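Local structure of superoxide dismutase [Fe] (Sulfolobus acidocaldarius, 1B06) at residues 169-174 with 186-191; 36-41 with 83-88; 135-140 with 163-168. The protein converts superoxide radicals to hydrogen peroxide and molecular oxygen, using one iron ion per subunit, and so protects the cell from a toxic by-product. All coordinates share one frame; numbering follows the deposited sequence.

Contact 1: residues 169-174 with 186-191. With FE (Fe (III) ion), chain G.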
loop_
_atom_site.group_PDB
_atom_site.type_symbol
_atom_site.label_atom_id
_atom_site.label_comp_id
_atom_site.label_asym_id
_atom_site.label_seq_id
_atom_site.Cartn_x
_atom_site.Cartn_y
_atom_site.Cartn_z
ATOM N N VAL A 169 18.010 8.861 0.105
ATOM C CA VAL A 169 17.541 10.225 -0.128
ATOM C C VAL A 169 16.094 10.338 0.300
ATOM O O VAL A 169 15.254 9.543 -0.128
ATOM C CB VAL A 169 17.545 10.634 -1.611
ATOM C CG1 VAL A 169 17.921 12.088 -1.724
ATOM C CG2 VAL A 169 18.456 9.751 -2.410
ATOM N N ASP A 170 15.803 11.334 1.127
ATOM C CA ASP A 170 14.445 11.574 1.597
ATOM C C ASP A 170 13.721 12.306 0.482
ATOM O O ASP A 170 14.225 13.310 -0.026
ATOM C CB ASP A 170 14.469 12.446 2.856
ATOM C CG ASP A 170 13.110 12.556 3.527
ATOM O OD1 ASP A 170 12.088 12.117 2.949
ATOM O OD2 ASP A 170 13.067 13.095 4.651
ATOM N N GLU A 171 12.547 11.813 0.096
ATOM C CA GLU A 171 11.790 12.452 -0.971
ATOM C C GLU A 171 10.400 12.904 -0.547
ATOM O O GLU A 171 9.530 13.143 -1.386
ATOM C CB GLU A 171 11.707 11.530 -2.190
ATOM C CG GLU A 171 12.969 11.562 -3.053
ATOM C CD GLU A 171 12.805 10.796 -4.350
ATOM O OE1 GLU A 171 12.220 11.349 -5.310
ATOM O OE2 GLU A 171 13.259 9.637 -4.409
ATOM N N PHE A 172 10.188 13.006 0.760
ATOM C CA PHE A 172 8.920 13.509 1.272
ATOM C C PHE A 172 9.012 14.987 0.901
ATOM O O PHE A 172 10.100 15.559 0.921
ATOM C CB PHE A 172 8.861 13.371 2.793
ATOM C CG PHE A 172 8.133 12.147 3.266
ATOM C CD1 PHE A 172 8.631 10.874 2.989
ATOM C CD2 PHE A 172 6.954 12.265 4.001
ATOM C CE1 PHE A 172 7.959 9.728 3.438
ATOM C CE2 PHE A 172 6.274 11.131 4.455
ATOM C CZ PHE A 172 6.778 9.858 4.174
ATOM N N GLU A 173 7.892 15.612 0.568
ATOM C CA GLU A 173 7.922 17.021 0.181
ATOM C C GLU A 173 8.552 17.954 1.219
ATOM O O GLU A 173 9.146 18.967 0.852
ATOM C CB GLU A 173 6.510 17.495 -0.161
ATOM C CG GLU A 173 5.979 16.872 -1.429
ATOM C CD GLU A 173 4.533 17.196 -1.681
ATOM O OE1 GLU A 173 3.733 17.178 -0.720
ATOM O OE2 GLU A 173 4.189 17.467 -2.849
ATOM N N HIS A 174 8.434 17.615 2.504
ATOM C CA HIS A 174 9.002 18.449 3.562
ATOM C C HIS A 174 10.532 18.505 3.513
ATOM O O HIS A 174 11.160 19.354 4.149
ATOM C CB HIS A 174 8.543 17.952 4.938
ATOM C CG HIS A 174 9.123 16.628 5.342
ATOM N ND1 HIS A 174 8.338 15.540 5.659
ATOM C CD2 HIS A 174 10.404 16.232 5.530
ATOM C CE1 HIS A 174 9.110 14.533 6.025
ATOM N NE2 HIS A 174 10.368 14.927 5.956
ATOM N N ASP A 186 15.360 19.242 -9.085
ATOM C CA ASP A 186 16.412 20.197 -8.750
ATOM C C ASP A 186 17.021 19.833 -7.403
ATOM O O ASP A 186 18.229 19.947 -7.213
ATOM C CB ASP A 186 15.837 21.614 -8.672
ATOM C CG ASP A 186 15.447 22.158 -10.027
ATOM O OD1 ASP A 186 15.258 21.354 -10.966
ATOM O OD2 ASP A 186 15.331 23.393 -10.151
ATOM N N TYR A 187 16.175 19.404 -6.469
ATOM C CA TYR A 187 16.625 19.020 -5.133
ATOM C C TYR A 187 17.533 17.798 -5.219
ATOM O O TYR A 187 18.578 17.746 -4.570
ATOM C CB TYR A 187 15.409 18.728 -4.239
ATOM C CG TYR A 187 15.665 17.793 -3.073
ATOM C CD1 TYR A 187 16.493 18.169 -2.014
ATOM C CD2 TYR A 187 15.058 16.536 -3.018
ATOM C CE1 TYR A 187 16.709 17.314 -0.921
ATOM C CE2 TYR A 187 15.266 15.673 -1.933
ATOM C CZ TYR A 187 16.090 16.067 -0.890
ATOM O OH TYR A 187 16.298 15.213 0.175
ATOM N N LEU A 188 17.139 16.823 -6.033
ATOM C CA LEU A 188 17.932 15.606 -6.187
ATOM C C LEU A 188 19.317 15.900 -6.764
ATOM O O LEU A 188 20.303 15.274 -6.378
ATOM C CB LEU A 188 17.196 14.599 -7.073
ATOM C CG LEU A 188 15.937 13.990 -6.447
ATOM C CD1 LEU A 188 15.098 13.300 -7.526
ATOM C CD2 LEU A 188 16.340 13.012 -5.344
ATOM N N ASN A 189 19.393 16.852 -7.687
ATOM C CA ASN A 189 20.671 17.222 -8.277
ATOM C C ASN A 189 21.557 17.896 -7.232
ATOM O O ASN A 189 22.770 17.698 -7.212
ATOM C CB ASN A 189 20.455 18.169 -9.453
ATOM C CG ASN A 189 20.232 17.430 -10.749
ATOM O OD1 ASN A 189 20.678 16.294 -10.905
ATOM N ND2 ASN A 189 19.535 18.065 -11.687
ATOM N N ALA A 190 20.951 18.691 -6.358
ATOM C CA ALA A 190 21.702 19.378 -5.310
ATOM C C ALA A 190 22.209 18.400 -4.255
ATOM O O ALA A 190 23.344 18.514 -3.783
ATOM C CB ALA A 190 20.830 20.431 -4.643
ATOM N N TRP A 191 21.356 17.441 -3.893
ATOM C CA TRP A 191 21.674 16.438 -2.883
ATOM C C TRP A 191 22.999 15.706 -3.130
ATOM O O TRP A 191 23.719 15.393 -2.184
ATOM C CB TRP A 191 20.514 15.436 -2.776
ATOM C CG TRP A 191 20.839 14.187 -1.997
ATOM C CD1 TRP A 191 20.986 14.075 -0.641
ATOM C CD2 TRP A 191 21.106 12.885 -2.536
ATOM N NE1 TRP A 191 21.333 12.786 -0.306
ATOM C CE2 TRP A 191 21.412 12.036 -1.451
ATOM C CE3 TRP A 191 21.117 12.356 -3.834
ATOM C CZ2 TRP A 191 21.727 10.685 -1.623
ATOM C CZ3 TRP A 191 21.433 11.010 -4.006
ATOM C CH2 TRP A 191 21.734 10.192 -2.904
HETATM FE FE FE G . 11.915 13.520 6.050
HETATM O O HOH W 1 10.754 11.879 5.523
#
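Val169 meets Trp191 and Asp170 meets Tyr187 where strand 165-170, carrying an iron ligand of the iron/manganese superoxide dismutase C-terminal domain, runs against helix 184-191. Val169 lays both methyls over one face of the indole: CG1 stands 3.4 Å from the centroid of the Trp191 five-membered ring, 12° off the ring normal, a CH-pi contact, while Val169 CG2 reaches Trp191 CH2 of the six-membered ring at 3.3 Å. Trp191 CG is anti to the backbone N (chi1 167°), on the side of the helix toward Val169. Leu188 CD2 closes on Val169 CG1 from another direction, at 4.1 Å. The polar link is a single bond in which Tyr187 OH donates to Asp170 O at 2.8 Å, lying in the carbonyl plane, so helix 184-191 grips the backbone of a ligand residue rather than its carboxylate. The same hydroxyl also pairs with Tyr87 OH of the N-terminal domain.

The same segment carries two iron ligands: Asp170 OD2 binds the iron at 1.9 Å and His174 NE2 at 2.1 Å, and His33, His84 and a water complete the five. Outward, Glu171 OE1 touches Leu188 CD1; it also forms a salt bridge with Arg184, and Glu171 OE2 a hydrogen bond with Thr136. His174 ND1 is bound by Glu173 of the second subunit, which ties the iron site to the interface. The other carboxylate oxygen of Asp170 closes an Asx turn: Phe172 N donates to Asp170 OD1 at 3.0 Å, coming from above the carboxylate plane.

Contact 2: residues 36-41 with 83-88; sequences GHHKGY and LHAIYW. With FE (Fe (III) ion), chain G.
His38 and Tyr41 of helix 27-57 face His84 and Trp88 of helix 67-89 in an aromatic cluster within the alpha-hairpin domain of the iron/manganese superoxide dismutases. The short helical segments run roughly antiparallel, at 140°, with axes 10.7 Å apart.

One side-chain hydrogen bond crosses the gap. Trp88 NE1 donates to His38 ND1 at 2.9 Å, nearly straight and in the indole plane, though tilted 18° from the imidazole plane. The two rings meet rim to rim, neither lying over the other. Since His38 ND1 accepts here, NE2 is the likely proton-bearing nitrogen; NE2 pairs with His81 ND1, so both imidazole nitrogens are engaged.

A second group of contacts is carbon against ring. His84 CB sits over the centre of the His38 ring, 3.7 Å from its centroid, a CH-pi contact. His38 CG is anti to its backbone N (chi1 -166°), which puts CG toward helix 67-89. Tyr41 crosses His84 at about a right angle as side chains go, its CE2 lying 3.4 Å from His84 CE1, while the ring planes are oblique to each other.

Metal binding is the third kind: His84 NE2 holds the iron at 2.2 Å, and His84 ND1 bonds to Gly80 O one turn back, fixing the rotation of the imidazole.

Around the pair, Tyr41 OH reaches His155 and His37 NE2 bonds to Tyr177 of the second subunit, while from another side of helix 67-89 Leu83 and Ile86 pack against strand 165-170.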
loop_
_atom_site.group_PDB
_atom_site.type_symbol
_atom_site.label_atom_id
_atom_site.label_comp_id
_atom_site.label_asym_id
_atom_site.label_seq_id
_atom_site.Cartn_x
_atom_site.Cartn_y
_atom_site.Cartn_z
ATOM N N GLY A 36 11.318 19.098 14.075
ATOM C CA GLY A 36 9.888 18.915 13.926
ATOM C C GLY A 36 9.494 17.499 13.565
ATOM O O GLY A 36 8.951 16.765 14.391
ATOM N N HIS A 37 9.786 17.109 12.328
ATOM C CA HIS A 37 9.438 15.784 11.832
ATOM C C HIS A 37 10.112 14.606 12.540
ATOM O O HIS A 37 9.429 13.742 13.090
ATOM C CB HIS A 37 9.701 15.717 10.320
ATOM C CG HIS A 37 8.919 16.723 9.533
ATOM N ND1 HIS A 37 7.610 16.515 9.150
ATOM C CD2 HIS A 37 9.250 17.955 9.076
ATOM C CE1 HIS A 37 7.170 17.573 8.494
ATOM N NE2 HIS A 37 8.145 18.462 8.434
ATOM N N HIS A 38 11.440 14.558 12.534
ATOM C CA HIS A 38 12.132 13.444 13.170
ATOM C C HIS A 38 11.735 13.274 14.634
ATOM O O HIS A 38 11.405 12.174 15.072
ATOM C CB HIS A 38 13.647 13.615 13.050
ATOM C CG HIS A 38 14.422 12.371 13.363
ATOM N ND1 HIS A 38 15.777 12.265 13.142
ATOM C CD2 HIS A 38 14.039 11.194 13.911
ATOM C CE1 HIS A 38 16.197 11.077 13.541
ATOM N NE2 HIS A 38 15.160 10.407 14.012
ATOM N N LYS A 39 11.764 14.362 15.395
ATOM C CA LYS A 39 11.395 14.295 16.802
ATOM C C LYS A 39 9.991 13.720 16.948
ATOM O O LYS A 39 9.711 12.947 17.857
ATOM C CB LYS A 39 11.435 15.691 17.421
ATOM C CG LYS A 39 10.946 15.747 18.855
ATOM C CD LYS A 39 12.044 16.240 19.790
ATOM C CE LYS A 39 11.811 17.687 20.248
ATOM N NZ LYS A 39 10.787 18.415 19.434
ATOM N N GLY A 40 9.107 14.109 16.044
ATOM C CA GLY A 40 7.740 13.631 16.098
ATOM C C GLY A 40 7.601 12.135 15.892
ATOM O O GLY A 40 6.710 11.509 16.464
ATOM N N TYR A 41 8.475 11.556 15.075
ATOM C CA TYR A 41 8.419 10.121 14.811
ATOM C C TYR A 41 8.860 9.348 16.044
ATOM O O TYR A 41 8.345 8.273 16.325
ATOM C CB TYR A 41 9.307 9.755 13.616
ATOM C CG TYR A 41 8.842 10.329 12.284
ATOM C CD1 TYR A 41 7.512 10.206 11.864
ATOM C CD2 TYR A 41 9.733 11.006 11.447
ATOM C CE1 TYR A 41 7.085 10.746 10.645
ATOM C CE2 TYR A 41 9.313 11.550 10.227
ATOM C CZ TYR A 41 7.994 11.417 9.834
ATOM O OH TYR A 41 7.588 11.970 8.641
ATOM N N LEU A 83 15.012 5.745 9.462
ATOM C CA LEU A 83 15.436 6.228 8.156
ATOM C C LEU A 83 16.011 7.638 8.220
ATOM O O LEU A 83 16.956 7.961 7.498
ATOM C CB LEU A 83 14.268 6.185 7.171
ATOM C CG LEU A 83 13.785 4.788 6.764
ATOM C CD1 LEU A 83 12.732 4.929 5.682
ATOM C CD2 LEU A 83 14.950 3.940 6.268
ATOM N N HIS A 84 15.448 8.481 9.078
ATOM C CA HIS A 84 15.950 9.841 9.213
ATOM C C HIS A 84 17.316 9.815 9.890
ATOM O O HIS A 84 18.191 10.617 9.573
ATOM C CB HIS A 84 14.973 10.695 10.022
ATOM C CG HIS A 84 13.881 11.285 9.193
ATOM N ND1 HIS A 84 12.699 10.624 8.944
ATOM C CD2 HIS A 84 13.819 12.442 8.494
ATOM C CE1 HIS A 84 11.958 11.345 8.123
ATOM N NE2 HIS A 84 12.615 12.454 7.834
ATOM N N ALA A 85 17.494 8.875 10.811
ATOM C CA ALA A 85 18.752 8.733 11.524
ATOM C C ALA A 85 19.873 8.389 10.546
ATOM O O ALA A 85 20.997 8.868 10.685
ATOM C CB ALA A 85 18.630 7.654 12.582
ATOM N N ILE A 86 19.574 7.556 9.558
ATOM C CA ILE A 86 20.581 7.193 8.566
ATOM C C ILE A 86 20.833 8.388 7.641
ATOM O O ILE A 86 21.975 8.710 7.314
ATOM C CB ILE A 86 20.112 6.003 7.705
ATOM C CG1 ILE A 86 19.976 4.753 8.574
ATOM C CG2 ILE A 86 21.105 5.748 6.583
ATOM C CD1 ILE A 86 19.114 3.668 7.953
ATOM N N TYR A 87 19.744 9.033 7.235
ATOM C CA TYR A 87 19.772 10.187 6.341
ATOM C C TYR A 87 20.730 11.290 6.805
ATOM O O TYR A 87 21.554 11.768 6.021
ATOM C CB TYR A 87 18.348 10.732 6.209
ATOM C CG TYR A 87 18.167 11.928 5.298
ATOM C CD1 TYR A 87 18.596 11.902 3.971
ATOM C CD2 TYR A 87 17.510 13.068 5.754
ATOM C CE1 TYR A 87 18.366 12.995 3.114
ATOM C CE2 TYR A 87 17.274 14.159 4.914
ATOM C CZ TYR A 87 17.700 14.118 3.598
ATOM O OH TYR A 87 17.454 15.197 2.778
ATOM N N TRP A 88 20.631 11.686 8.074
ATOM C CA TRP A 88 21.497 12.736 8.611
ATOM C C TRP A 88 22.967 12.347 8.518
ATOM O O TRP A 88 23.809 13.166 8.163
ATOM C CB TRP A 88 21.168 13.038 10.076
ATOM C CG TRP A 88 19.728 13.375 10.356
ATOM C CD1 TRP A 88 18.965 12.886 11.373
ATOM C CD2 TRP A 88 18.889 14.280 9.624
ATOM N NE1 TRP A 88 17.703 13.425 11.325
ATOM C CE2 TRP A 88 17.626 14.284 10.263
ATOM C CE3 TRP A 88 19.077 15.087 8.494
ATOM C CZ2 TRP A 88 16.554 15.065 9.807
ATOM C CZ3 TRP A 88 18.007 15.866 8.041
ATOM C CH2 TRP A 88 16.764 15.846 8.700
HETATM FE FE FE G . 11.915 13.520 6.050
HETATM O O HOH W 1 10.754 11.879 5.523
#

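Contact 3: residues 135-140 with 163-168; sequences WTVLYY and LPVILI
A classic beta bulge interrupts the antiparallel pairing of strands 134-140 and 165-170 in the three-stranded sheet of the C-terminal domain, with Ile166 and Leu167 both facing Leu138. Leu138 N donates to Leu167 O at 2.9 Å, and Leu138 O takes two donors in return: Ile166 N at 2.8 Å, nearly along the C=O axis, and Leu167 N in a weak bond. Beyond the bulge Tyr140 N bonds weakly to Pro164 O. Val137 with Ile168 and Tyr139 with Val165 are the non-hydrogen-bonded pairs.

The side chains divide between the two faces. On that of Val137, Tyr139, Val165 and Ile168, Val137 CG1 is pressed against Val165 CG1 at 3.4 Å, tighter than usual for two methyls, and also lies over one face of the Tyr139 ring toward its rim. Tyr139 CG is anti to its carbonyl carbon (chi1 -59°); from there the ring crosses Leu163 at about a right angle, CD1 lying 3.9 Å from Leu163 CB, and brings CE1 to 4.1 Å from Val165 CG2. Its hydroxyl bonds to His159. An alanine in place of Tyr139 would probably open a gap beside Leu163 and Val165 and leave His159 ND1 without its hydroxyl mate. On the other face Leu138 and Leu167 meet CB to CB, both packing on Phe119 of helix 116-129.

The first face turns to helix 67-89, where Ile86 packs on Val165. The backbone N of Val165 bonds to Glu162 of the third subunit. At the metal end, Trp135 stands edge-to-face with the iron ligand His84 and bonds through NE1 to His155. From the neighbouring strand, Ile168 CD1 touches Trp135 CE3 at 3.4 Å.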
loop_
_atom_site.group_PDB
_atom_site.type_symbol
_atom_site.label_atom_id
_atom_site.label_comp_id
_atom_site.label_asym_id
_atom_site.label_seq_id
_atom_site.Cartn_x
_atom_site.Cartn_y
_atom_site.Cartn_z
ATOM N N TRP A 135 11.157 7.527 -0.201
ATOM C CA TRP A 135 12.616 7.570 -0.245
ATOM C C TRP A 135 13.141 6.696 -1.375
ATOM O O TRP A 135 12.428 5.825 -1.875
ATOM C CB TRP A 135 13.222 7.006 1.045
ATOM C CG TRP A 135 12.654 7.506 2.326
ATOM C CD1 TRP A 135 11.397 7.287 2.815
ATOM C CD2 TRP A 135 13.346 8.275 3.318
ATOM N NE1 TRP A 135 11.264 7.872 4.053
ATOM C CE2 TRP A 135 12.445 8.485 4.386
ATOM C CE3 TRP A 135 14.639 8.806 3.409
ATOM C CZ2 TRP A 135 12.798 9.206 5.533
ATOM C CZ3 TRP A 135 14.990 9.523 4.550
ATOM C CH2 TRP A 135 14.072 9.714 5.597
ATOM N N THR A 136 14.386 6.936 -1.780
ATOM C CA THR A 136 15.025 6.087 -2.777
ATOM C C THR A 136 16.242 5.597 -2.018
ATOM O O THR A 136 17.005 6.386 -1.456
ATOM C CB THR A 136 15.439 6.824 -4.053
ATOM O OG1 THR A 136 14.263 7.243 -4.757
ATOM C CG2 THR A 136 16.216 5.881 -4.963
ATOM N N VAL A 137 16.399 4.284 -1.977
ATOM C CA VAL A 137 17.471 3.671 -1.216
ATOM C C VAL A 137 18.347 2.743 -2.036
ATOM O O VAL A 137 17.932 2.238 -3.077
ATOM C CB VAL A 137 16.860 2.850 -0.050
ATOM C CG1 VAL A 137 17.935 2.385 0.890
ATOM C CG2 VAL A 137 15.834 3.690 0.696
ATOM N N LEU A 138 19.568 2.536 -1.558
ATOM C CA LEU A 138 20.495 1.610 -2.189
ATOM C C LEU A 138 20.832 0.594 -1.104
ATOM O O LEU A 138 21.441 0.944 -0.088
ATOM C CB LEU A 138 21.775 2.311 -2.649
ATOM C CG LEU A 138 22.730 1.333 -3.344
ATOM C CD1 LEU A 138 22.137 0.932 -4.685
ATOM C CD2 LEU A 138 24.096 1.962 -3.538
ATOM N N TYR A 139 20.404 -0.649 -1.305
ATOM C CA TYR A 139 20.663 -1.714 -0.343
ATOM C C TYR A 139 21.842 -2.534 -0.820
ATOM O O TYR A 139 22.211 -2.492 -1.989
ATOM C CB TYR A 139 19.483 -2.696 -0.240
ATOM C CG TYR A 139 18.150 -2.128 0.175
ATOM C CD1 TYR A 139 17.894 -1.798 1.505
ATOM C CD2 TYR A 139 17.125 -1.964 -0.757
ATOM C CE1 TYR A 139 16.646 -1.315 1.901
ATOM C CE2 TYR A 139 15.875 -1.484 -0.377
ATOM C CZ TYR A 139 15.641 -1.161 0.954
ATOM O OH TYR A 139 14.409 -0.684 1.332
ATOM N N TYR A 140 22.432 -3.288 0.095
ATOM C CA TYR A 140 23.504 -4.182 -0.282
ATOM C C TYR A 140 22.937 -5.561 0.013
ATOM O O TYR A 140 22.589 -5.853 1.156
ATOM C CB TYR A 140 24.760 -3.971 0.554
ATOM C CG TYR A 140 25.750 -5.085 0.321
ATOM C CD1 TYR A 140 26.245 -5.337 -0.959
ATOM C CD2 TYR A 140 26.159 -5.918 1.364
ATOM C CE1 TYR A 140 27.120 -6.390 -1.199
ATOM C CE2 TYR A 140 27.037 -6.976 1.135
ATOM C CZ TYR A 140 27.512 -7.207 -0.151
ATOM O OH TYR A 140 28.375 -8.252 -0.395
ATOM N N LEU A 163 17.848 -6.270 4.549
ATOM C CA LEU A 163 18.981 -5.659 3.866
ATOM C C LEU A 163 19.368 -4.293 4.434
ATOM O O LEU A 163 18.507 -3.467 4.736
ATOM C CB LEU A 163 18.684 -5.534 2.368
ATOM C CG LEU A 163 18.355 -6.820 1.605
ATOM C CD1 LEU A 163 18.503 -6.568 0.111
ATOM C CD2 LEU A 163 19.274 -7.947 2.046
ATOM N N PRO A 164 20.679 -4.055 4.614
ATOM C CA PRO A 164 21.188 -2.783 5.143
ATOM C C PRO A 164 21.153 -1.664 4.108
ATOM O O PRO A 164 21.326 -1.895 2.908
ATOM C CB PRO A 164 22.619 -3.114 5.557
ATOM C CG PRO A 164 23.016 -4.205 4.625
ATOM C CD PRO A 164 21.768 -5.018 4.370
ATOM N N VAL A 165 20.929 -0.449 4.588
ATOM C CA VAL A 165 20.869 0.724 3.734
ATOM C C VAL A 165 22.280 1.285 3.580
ATOM O O VAL A 165 22.973 1.497 4.569
ATOM C CB VAL A 165 19.959 1.793 4.363
ATOM C CG1 VAL A 165 19.974 3.053 3.520
ATOM C CG2 VAL A 165 18.544 1.249 4.497
ATOM N N ILE A 166 22.704 1.514 2.341
ATOM C CA ILE A 166 24.038 2.053 2.069
ATOM C C ILE A 166 23.970 3.538 1.696
ATOM O O ILE A 166 24.809 4.336 2.121
ATOM C CB ILE A 166 24.727 1.292 0.906
ATOM C CG1 ILE A 166 24.893 -0.186 1.261
ATOM C CG2 ILE A 166 26.086 1.910 0.605
ATOM C CD1 ILE A 166 25.698 -0.427 2.530
ATOM N N LEU A 167 22.964 3.890 0.896
ATOM C CA LEU A 167 22.750 5.260 0.432
ATOM C C LEU A 167 21.255 5.560 0.493
ATOM O O LEU A 167 20.434 4.688 0.220
ATOM C CB LEU A 167 23.259 5.405 -1.009
ATOM C CG LEU A 167 23.272 6.806 -1.635
ATOM C CD1 LEU A 167 24.292 7.681 -0.930
ATOM C CD2 LEU A 167 23.606 6.697 -3.120
ATOM N N ILE A 168 20.891 6.790 0.839
ATOM C CA ILE A 168 19.478 7.125 0.944
ATOM C C ILE A 168 19.145 8.601 0.749
ATOM O O ILE A 168 19.892 9.481 1.175
ATOM C CB ILE A 168 18.935 6.689 2.319
ATOM C CG1 ILE A 168 17.425 6.921 2.393
ATOM C CG2 ILE A 168 19.654 7.453 3.418
ATOM C CD1 ILE A 168 16.741 6.098 3.461
#

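From the N terminus, contact 2 comes first, closing the long helical hairpin of 27-57 and 67-89. Contact 3 follows, pairing strand 134-140, the central one, with strand 165-170; strand 147-153, which falls between them in the chain, lies on the other side of 134-140. Contact 1 then opens where contact 3 ends, on the same strand 165-170, and closes the short excursion through helix 177-180 to helix 184-191. The three lie in series, none nested or crossed. They nevertheless converge in space: contacts 1 and 2 share the iron and its water, with His174 CB packed on His37 NE2, and Asp170 CA of contact 1 lies against Trp135 CE3 of contact 3.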